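Local coordinates for protein pacifastin-related serine protease inhibitor (Locusta migratoria, PDB 2VU8) that probably inhibits serine endopeptidases as a small, secreted, disulfide-knit pacifastin-type domain of a longer protein, at residues Cys2-Lys8 / Cys17-Trp23. Residues are numbered along the deposited sequence; the frame is centred on the assembly and turned at random.
Sequences CTPGQTK and CTPTGIW
Two backbone bonds clasp C17 against the type II turn T3-Q6: G5 N donates to C17 O at 2.7 Å, and C17 N donates to Q6 O at 2.9 Å, both nearly straight. A third, from C2 N to G21 O (3.2 Å), ties the N-terminal end to the type I turn T18-G21. The C2-C17 disulfide adds a covalent link between the two segments; with SG anti to the backbone N (chi1 -165°), C17 extends its sulfur toward C2. In this 33-residue pacifastin domain the contact joins the start of strand 7-10 and the turn before it to the loop linking strands 13-17 and 23-26 of a three-stranded antiparallel sheet, consistent with disulfides and an aromatic doing much of the work of a core. W23 is that aromatic, sandwiched between sulfur and cation. C2 SG sits 4.0 Å from the centroid of its five-membered ring, almost on the normal, while over the opposite face K8 lays its chain from CB to CE across the indole and bends at chi4, bringing NZ 3.2 Å from that centroid in a cation-pi contact. A leucine in place of this tryptophan would probably leave the K8 ammonium without its pi partner and C2 SG without the ring face it rests on.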
loop_
_atom_site.group_PDB
_atom_site.type_symbol
_atom_site.label_atom_id
_atom_site.label_comp_id
_atom_site.label_asym_id
_atom_site.label_seq_id
_atom_site.Cartn_x
_atom_site.Cartn_y
_atom_site.Cartn_z
ATOM N N CYS B 2 -21.058 -12.894 3.422
ATOM C CA CYS B 2 -21.562 -11.861 4.320
ATOM C C CYS B 2 -22.669 -11.062 3.627
ATOM O O CYS B 2 -22.849 -11.144 2.399
ATOM C CB CYS B 2 -20.421 -10.936 4.751
ATOM S SG CYS B 2 -19.548 -10.156 3.371
ATOM N N THR B 3 -23.427 -10.310 4.417
ATOM C CA THR B 3 -24.492 -9.475 3.879
ATOM C C THR B 3 -23.865 -8.155 3.451
ATOM O O THR B 3 -23.243 -7.488 4.275
ATOM C CB THR B 3 -25.592 -9.234 4.938
ATOM O OG1 THR B 3 -26.157 -10.485 5.353
ATOM C CG2 THR B 3 -26.755 -8.474 4.355
ATOM N N PRO B 4 -23.971 -7.798 2.168
ATOM C CA PRO B 4 -23.365 -6.559 1.646
ATOM C C PRO B 4 -23.663 -5.313 2.481
ATOM O O PRO B 4 -24.807 -5.101 2.874
ATOM C CB PRO B 4 -23.988 -6.430 0.253
ATOM C CG PRO B 4 -24.279 -7.801 -0.145
ATOM C CD PRO B 4 -24.612 -8.577 1.093
ATOM N N GLY B 5 -22.633 -4.527 2.765
ATOM C CA GLY B 5 -22.769 -3.303 3.531
ATOM C C GLY B 5 -22.405 -3.471 4.994
ATOM O O GLY B 5 -22.144 -2.491 5.680
ATOM N N GLN B 6 -22.387 -4.706 5.486
ATOM C CA GLN B 6 -21.933 -4.949 6.859
ATOM C C GLN B 6 -20.458 -4.590 7.039
ATOM O O GLN B 6 -19.704 -4.567 6.088
ATOM C CB GLN B 6 -22.168 -6.394 7.262
ATOM C CG GLN B 6 -23.584 -6.658 7.680
ATOM C CD GLN B 6 -23.849 -8.123 7.868
ATOM O OE1 GLN B 6 -23.369 -8.939 7.085
ATOM N NE2 GLN B 6 -24.616 -8.470 8.893
ATOM N N THR B 7 -20.069 -4.319 8.279
ATOM C CA THR B 7 -18.680 -4.025 8.629
ATOM C C THR B 7 -18.204 -4.903 9.793
ATOM O O THR B 7 -19.011 -5.368 10.603
ATOM C CB THR B 7 -18.508 -2.511 8.974
ATOM O OG1 THR B 7 -19.460 -2.097 9.963
ATOM C CG2 THR B 7 -18.844 -1.654 7.795
ATOM N N LYS B 8 -16.897 -5.159 9.823
ATOM C CA LYS B 8 -16.236 -5.821 10.934
ATOM C C LYS B 8 -14.772 -5.414 11.007
ATOM O O LYS B 8 -14.265 -4.691 10.160
ATOM C CB LYS B 8 -16.371 -7.354 10.845
ATOM C CG LYS B 8 -15.440 -8.053 9.851
ATOM C CD LYS B 8 -15.480 -9.561 10.035
ATOM C CE LYS B 8 -14.609 -10.314 9.038
ATOM N NZ LYS B 8 -14.142 -9.488 7.892
ATOM N N CYS B 17 -18.172 -5.553 3.818
ATOM C CA CYS B 17 -18.879 -6.505 2.976
ATOM C C CYS B 17 -19.307 -5.843 1.674
ATOM O O CYS B 17 -20.190 -4.995 1.645
ATOM C CB CYS B 17 -20.091 -7.098 3.693
ATOM S SG CYS B 17 -20.692 -8.565 2.842
ATOM N N THR B 18 -18.658 -6.255 0.593
ATOM C CA THR B 18 -18.881 -5.684 -0.724
ATOM C C THR B 18 -20.165 -6.253 -1.346
ATOM O O THR B 18 -20.744 -7.220 -0.823
ATOM C CB THR B 18 -17.657 -5.962 -1.631
ATOM O OG1 THR B 18 -17.728 -7.293 -2.175
ATOM C CG2 THR B 18 -16.340 -5.925 -0.857
ATOM N N PRO B 19 -20.627 -5.653 -2.441
ATOM C CA PRO B 19 -21.836 -6.135 -3.139
ATOM C C PRO B 19 -21.820 -7.611 -3.543
ATOM O O PRO B 19 -22.878 -8.227 -3.619
ATOM C CB PRO B 19 -21.868 -5.273 -4.394
ATOM C CG PRO B 19 -21.201 -4.049 -4.011
ATOM C CD PRO B 19 -20.092 -4.438 -3.086
ATOM N N THR B 20 -20.636 -8.164 -3.793
ATOM C CA THR B 20 -20.493 -9.576 -4.192
ATOM C C THR B 20 -20.427 -10.550 -2.983
ATOM O O THR B 20 -20.073 -11.732 -3.121
ATOM C CB THR B 20 -19.245 -9.730 -5.087
ATOM O OG1 THR B 20 -18.141 -9.058 -4.481
ATOM C CG2 THR B 20 -19.405 -9.004 -6.406
ATOM N N GLY B 21 -20.758 -10.053 -1.796
ATOM C CA GLY B 21 -20.919 -10.905 -0.634
ATOM C C GLY B 21 -19.644 -11.436 -0.013
ATOM O O GLY B 21 -19.659 -12.484 0.600
ATOM N N ILE B 22 -18.541 -10.712 -0.165
ATOM C CA ILE B 22 -17.268 -11.102 0.444
ATOM C C ILE B 22 -16.687 -9.925 1.205
ATOM O O ILE B 22 -17.091 -8.797 0.979
ATOM C CB ILE B 22 -16.255 -11.614 -0.615
ATOM C CG1 ILE B 22 -15.757 -10.478 -1.521
ATOM C CG2 ILE B 22 -16.855 -12.763 -1.418
ATOM C CD1 ILE B 22 -16.614 -10.196 -2.713
ATOM N N TRP B 23 -15.731 -10.210 2.087
ATOM C CA TRP B 23 -15.061 -9.193 2.902
ATOM C C TRP B 23 -13.829 -8.597 2.212
ATOM O O TRP B 23 -12.871 -9.312 1.912
ATOM C CB TRP B 23 -14.582 -9.804 4.220
ATOM C CG TRP B 23 -15.654 -10.186 5.183
ATOM C CD1 TRP B 23 -16.037 -11.459 5.514
ATOM C CD2 TRP B 23 -16.464 -9.310 5.974
ATOM N NE1 TRP B 23 -17.038 -11.427 6.450
ATOM C CE2 TRP B 23 -17.317 -10.120 6.756
ATOM C CE3 TRP B 23 -16.559 -7.919 6.105
ATOM C CZ2 TRP B 23 -18.243 -9.589 7.647
ATOM C CZ3 TRP B 23 -17.480 -7.394 6.980
ATOM C CH2 TRP B 23 -18.308 -8.225 7.748
#